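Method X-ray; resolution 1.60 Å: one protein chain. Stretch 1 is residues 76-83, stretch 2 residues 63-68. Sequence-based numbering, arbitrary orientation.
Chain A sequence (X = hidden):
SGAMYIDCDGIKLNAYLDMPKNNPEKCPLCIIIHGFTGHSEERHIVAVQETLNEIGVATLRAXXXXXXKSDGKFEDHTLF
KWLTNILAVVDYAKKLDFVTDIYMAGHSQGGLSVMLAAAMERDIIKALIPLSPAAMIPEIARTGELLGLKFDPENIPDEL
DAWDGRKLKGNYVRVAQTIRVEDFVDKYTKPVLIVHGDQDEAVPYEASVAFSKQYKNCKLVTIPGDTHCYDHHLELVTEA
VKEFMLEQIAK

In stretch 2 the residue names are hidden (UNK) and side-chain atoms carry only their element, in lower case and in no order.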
ATOM      1  N   ASP A  76       5.823 -13.417   0.257  1.00 10.33           N
ATOM      2  CA  ASP A  76       6.142 -12.014  -0.074  1.00  9.85           C
ATOM      3  C   ASP A  76       4.859 -11.222  -0.310  1.00  9.52           C
ATOM      4  O   ASP A  76       4.926 -10.074  -0.765  1.00  9.62           O
ATOM      5  CB  ASP A  76       6.962 -12.005  -1.348  1.00 11.10           C
ATOM      6  CG  ASP A  76       8.357 -12.518  -1.123  1.00 12.34           C
ATOM      7  OD1 ASP A  76       8.947 -12.163  -0.119  1.00 14.87           O
ATOM      8  OD2 ASP A  76       8.870 -13.288  -1.959  1.00 13.40           O
ATOM      9  N   HIS A  77       3.693 -11.818  -0.129  1.00  9.11           N
ATOM     10  CA  HIS A  77       2.425 -11.035  -0.351  1.00  8.14           C
ATOM     11  C   HIS A  77       2.164 -10.134   0.807  1.00  8.36           C
ATOM     12  O   HIS A  77       2.556 -10.407   1.927  1.00 10.42           O
ATOM     13  CB  HIS A  77       1.247 -11.948  -0.618  1.00  9.46           C
ATOM     14  CG  HIS A  77       0.366 -12.294   0.542  1.00  9.72           C
ATOM     15  ND1 HIS A  77       0.576 -13.398   1.341  1.00 10.18           N
ATOM     16  CD2 HIS A  77      -0.799 -11.741   0.965  1.00  9.85           C
ATOM     17  CE1 HIS A  77      -0.433 -13.502   2.215  1.00 10.42           C
ATOM     18  NE2 HIS A  77      -1.276 -12.495   2.019  1.00  9.68           N
ATOM     19  N   THR A  78       1.493  -8.979   0.537  1.00  7.78           N
ATOM     20  CA  THR A  78       1.071  -8.057   1.560  1.00  6.35           C
ATOM     21  C   THR A  78      -0.261  -7.497   1.017  1.00  8.22           C
ATOM     22  O   THR A  78      -0.630  -7.581  -0.170  1.00  8.02           O
ATOM     23  CB  THR A  78       2.008  -6.854   1.774  1.00  8.46           C
ATOM     24  OG1 THR A  78       1.896  -5.941   0.674  1.00  7.48           O
ATOM     25  CG2 THR A  78       3.483  -7.268   1.988  1.00  7.40           C
ATOM     26  N   LEU A  79      -0.960  -6.803   1.863  1.00  8.21           N
ATOM     27  CA  LEU A  79      -2.213  -6.128   1.463  1.00  8.63           C
ATOM     28  C   LEU A  79      -1.958  -4.998   0.467  1.00  9.52           C
ATOM     29  O   LEU A  79      -2.848  -4.662  -0.326  1.00  8.25           O
ATOM     30  CB  LEU A  79      -2.982  -5.579   2.685  1.00  8.96           C
ATOM     31  CG  LEU A  79      -3.659  -6.704   3.472  1.00  9.49           C
ATOM     32  CD1 LEU A  79      -4.114  -6.191   4.853  1.00 11.65           C
ATOM     33  CD2 LEU A  79      -4.767  -7.307   2.746  1.00 11.68           C
ATOM     34  N   PHE A  80      -0.796  -4.329   0.535  1.00  8.95           N
ATOM     35  CA  PHE A  80      -0.492  -3.274  -0.493  1.00  7.91           C
ATOM     36  C   PHE A  80      -0.380  -3.986  -1.870  1.00  7.95           C
ATOM     37  O   PHE A  80      -0.875  -3.481  -2.863  1.00  8.29           O
ATOM     38  CB  PHE A  80       0.787  -2.562  -0.208  1.00  9.80           C
ATOM     39  CG  PHE A  80       0.701  -1.485   0.827  1.00  8.82           C
ATOM     40  CD1 PHE A  80      -0.429  -1.174   1.518  1.00  8.40           C
ATOM     41  CD2 PHE A  80       1.885  -0.809   1.146  1.00 11.27           C
ATOM     42  CE1 PHE A  80      -0.408  -0.170   2.516  1.00  9.23           C
ATOM     43  CE2 PHE A  80       1.900   0.174   2.103  1.00 12.66           C
ATOM     44  CZ  PHE A  80       0.760   0.472   2.793  1.00 11.08           C
ATOM     45  N   LYS A  81       0.325  -5.129  -1.916  1.00  8.23           N
ATOM     46  CA  LYS A  81       0.378  -5.851  -3.205  1.00  8.31           C
ATOM     47  C   LYS A  81      -0.992  -6.262  -3.702  1.00  8.25           C
ATOM     48  O   LYS A  81      -1.296  -6.077  -4.901  1.00  8.01           O
ATOM     49  CB  LYS A  81       1.315  -7.043  -3.109  1.00  8.42           C
ATOM     50  CG  LYS A  81       2.746  -6.603  -2.801  1.00  8.79           C
ATOM     51  CD  LYS A  81       3.774  -7.749  -2.861  1.00  9.67           C
ATOM     52  CE  LYS A  81       5.185  -7.337  -2.329  1.00  9.92           C
ATOM     53  NZ  LYS A  81       6.207  -8.412  -2.623  1.00 12.63           N
ATOM     54  N   TRP A  82      -1.805  -6.854  -2.824  1.00  9.05           N
ATOM     55  CA  TRP A  82      -3.146  -7.199  -3.190  1.00  9.13           C
ATOM     56  C   TRP A  82      -3.961  -5.997  -3.668  1.00  8.23           C
ATOM     57  O   TRP A  82      -4.719  -6.088  -4.655  1.00  7.94           O
ATOM     58  CB  TRP A  82      -3.892  -7.915  -2.031  1.00  8.01           C
ATOM     59  CG  TRP A  82      -3.520  -9.359  -1.907  1.00  7.75           C
ATOM     60  CD1 TRP A  82      -2.341  -9.990  -2.245  1.00  7.50           C
ATOM     61  CD2 TRP A  82      -4.417 -10.397  -1.420  1.00  8.69           C
ATOM     62  NE1 TRP A  82      -2.472 -11.382  -1.986  1.00  8.25           N
ATOM     63  CE2 TRP A  82      -3.742 -11.632  -1.523  1.00  8.82           C
ATOM     64  CE3 TRP A  82      -5.749 -10.385  -0.996  1.00  9.87           C
ATOM     65  CZ2 TRP A  82      -4.384 -12.839  -1.164  1.00 10.44           C
ATOM     66  CZ3 TRP A  82      -6.379 -11.539  -0.694  1.00  9.68           C
ATOM     67  CH2 TRP A  82      -5.709 -12.755  -0.758  1.00  7.52           C
ATOM     68  N   LEU A  83      -3.836  -4.851  -3.015  1.00  9.34           N
ATOM     69  CA  LEU A  83      -4.674  -3.690  -3.430  1.00  8.65           C
ATOM     70  C   LEU A  83      -4.159  -3.248  -4.834  1.00  9.60           C
ATOM     71  O   LEU A  83      -4.942  -2.938  -5.753  1.00  8.91           O
ATOM     72  CB  LEU A  83      -4.591  -2.556  -2.421  1.00  9.53           C
ATOM     73  CG  LEU A  83      -5.366  -2.948  -1.207  1.00  8.80           C
ATOM     74  CD1 LEU A  83      -5.104  -1.943  -0.201  1.00 10.38           C
ATOM     75  CD2 LEU A  83      -6.861  -3.089  -1.504  1.00  9.21           C
ATOM     76  N   UNK A  63      -6.808 -14.469  -8.952  1.00  9.24           N
ATOM     77  CA  UNK A  63      -5.878 -14.968  -7.985  1.00 10.53           C
ATOM     78  C   UNK A  63      -4.890 -13.793  -7.683  1.00  8.30           C
ATOM     79  O   UNK A  63      -4.305 -13.186  -8.585  1.00  9.42           O
ATOM     80  o   UNK A  63      -6.912 -17.517  -7.892  1.00 12.90           O
ATOM     81  c   UNK A  63      -5.082 -16.155  -8.519  1.00 13.11           C
ATOM     82  o   UNK A  63      -5.436 -18.320  -9.396  1.00 15.45           O
ATOM     83  c   UNK A  63      -5.899 -17.418  -8.619  1.00 13.34           C
ATOM     84  N   UNK A  64      -4.757 -13.470  -6.416  1.00  9.72           N
ATOM     85  CA  UNK A  64      -3.883 -12.404  -5.989  1.00 10.21           C
ATOM     86  C   UNK A  64      -2.448 -12.831  -5.891  1.00  9.63           C
ATOM     87  O   UNK A  64      -2.091 -13.990  -5.967  1.00  9.28           O
ATOM     88  c   UNK A  64      -4.392 -11.879  -4.617  1.00  9.04           C
ATOM     89  c   UNK A  64      -5.885 -11.409  -4.650  1.00  8.65           C
ATOM     90  c   UNK A  64      -6.310 -10.281  -7.221  1.00  9.32           C
ATOM     91  s   UNK A  64      -5.993  -9.821  -5.491  1.00 10.37           S
ATOM     92  N   UNK A  65      -1.564 -11.859  -5.705  1.00  9.13           N
ATOM     93  CA  UNK A  65      -0.095 -12.090  -5.586  1.00  7.84           C
ATOM     94  C   UNK A  65       0.137 -13.281  -4.682  1.00  8.79           C
ATOM     95  O   UNK A  65      -0.371 -13.363  -3.553  1.00  8.48           O
ATOM     96  c   UNK A  65       2.892 -10.143  -5.754  1.00  8.54           C
ATOM     97  c   UNK A  65       4.131 -11.782  -3.902  1.00  9.19           C
ATOM     98  c   UNK A  65       4.296 -10.192  -5.698  1.00  8.38           C
ATOM     99  o   UNK A  65       6.237 -11.006  -4.725  1.00 10.79           O
ATOM    100  c   UNK A  65       0.578 -10.837  -4.969  1.00  8.20           C
ATOM    101  c   UNK A  65       4.879 -11.048  -4.787  1.00 11.74           C
ATOM    102  c   UNK A  65       2.079 -10.932  -4.895  1.00  6.61           C
ATOM    103  c   UNK A  65       2.708 -11.723  -3.980  1.00 10.68           C
ATOM    104  N   UNK A  66       0.936 -14.225  -5.151  1.00  9.75           N
ATOM    105  CA  UNK A  66       1.378 -15.316  -4.299  1.00 10.65           C
ATOM    106  C   UNK A  66       0.353 -16.405  -4.001  1.00 10.14           C
ATOM    107  O   UNK A  66       0.602 -17.244  -3.119  1.00 11.31           O
ATOM    108  N   UNK A  67      -0.766 -16.396  -4.760  1.00 10.61           N
ATOM    109  CA  UNK A  67      -1.900 -17.258  -4.528  1.00 10.87           C
ATOM    110  C   UNK A  67      -2.314 -17.882  -5.811  1.00 11.12           C
ATOM    111  O   UNK A  67      -2.106 -17.362  -6.917  1.00 10.05           O
ATOM    112  n   UNK A  67      -2.826 -16.026  -0.288  1.00 11.96           N
ATOM    113  c   UNK A  67      -1.878 -15.209  -0.728  1.00 10.28           C
ATOM    114  c   UNK A  67      -3.411 -16.639  -1.370  1.00  9.82           C
ATOM    115  c   UNK A  67      -2.828 -16.147  -2.479  1.00  9.73           C
ATOM    116  c   UNK A  67      -3.047 -16.462  -3.927  1.00 10.26           C
ATOM    117  n   UNK A  67      -1.861 -15.242  -2.046  1.00 10.81           N
ATOM    118  N   UNK A  68      -2.866 -19.092  -5.656  1.00 13.86           N
ATOM    119  CA  UNK A  68      -3.464 -19.737  -6.817  1.00 15.81           C
ATOM    120  C   UNK A  68      -2.446 -19.873  -7.922  1.00 15.71           C
ATOM    121  O   UNK A  68      -1.307 -20.288  -7.650  1.00 17.17           O
TER
HETATM  122  O   HOH W   1       7.719 -13.338  -4.468  1.00 13.10           O

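Position 63 has four side-chain atoms, two carbons and two oxygens. The second carbon carries both oxygens, so the group is a carboxylate one carbon from CA. CA-to-CB points away from stretch 1, and nothing there is touched. This is Asp 63. Its carboxylate is bonded elsewhere in the structure.

Position 64 has three carbons and one sulfur in an unbranched chain, with the sulfur third. CB lies 3.2 Å from Trp 82 CE2, over the face of the indole. It sits 3.3 Å from the centroid of the five-membered ring, a CH-pi contact. The sulfur between two carbons makes this Met 64. The end of the side chain leads away, yet SD remains 4.6 Å from the same centroid, in an oblique position.

Position 65 has one carbon, then a ring of six carbons bearing one oxygen. Over one face of the ring lies Lys 81 CD, 3.8 Å from the centroid. The oxygen borne by the ring is 3.6 Å from Asp 76 CB. A phenol ring means Tyr 65. Tyr 65 OH is 2.8 Å from the oxygen of water 1, which donates to Asp 76 OD2, also at 2.8 Å. Trp 82 NE1 donates to Tyr 65 O at 3.3 Å.

Position 66 has no side-chain atoms, so it is Gly 66. Its phi of 75° favours glycine. It lies within a type II turn running from position 64 to position 67.

Position 67 has one carbon, then a five-membered ring of three carbons and two nitrogens. One ring carbon lies 3.7 Å from His 77 ND1 and 3.5 Å from Trp 82 CZ2. The ring is imidazole, so this is His 67. Its ND1 donates to Tyr 65 O at 2.8 Å. The weak bond from His 67 N to Met 64 O, 3.0 Å, spans the turn.

Position 68 has no side-chain atoms and a phi of 57°. It is Gly 68, and it does not reach stretch 1. An ideal CB would clash with Asp 63 OD2, at 2.3 Å.

The contact is mainly aromatic. His 67 turns its edge to the face of His 77, and Trp 82 turns its edge to the face of His 67. Tyr 65 O accepts from both Trp 82 NE1 and His 67 ND1, tying the turn to the helix. Lys 81 NZ donates to Asp 76 O at 2.8 Å, while its aliphatic chain covers the Tyr 65 ring.

Stretch 2, residues 63-68: DMYGHG
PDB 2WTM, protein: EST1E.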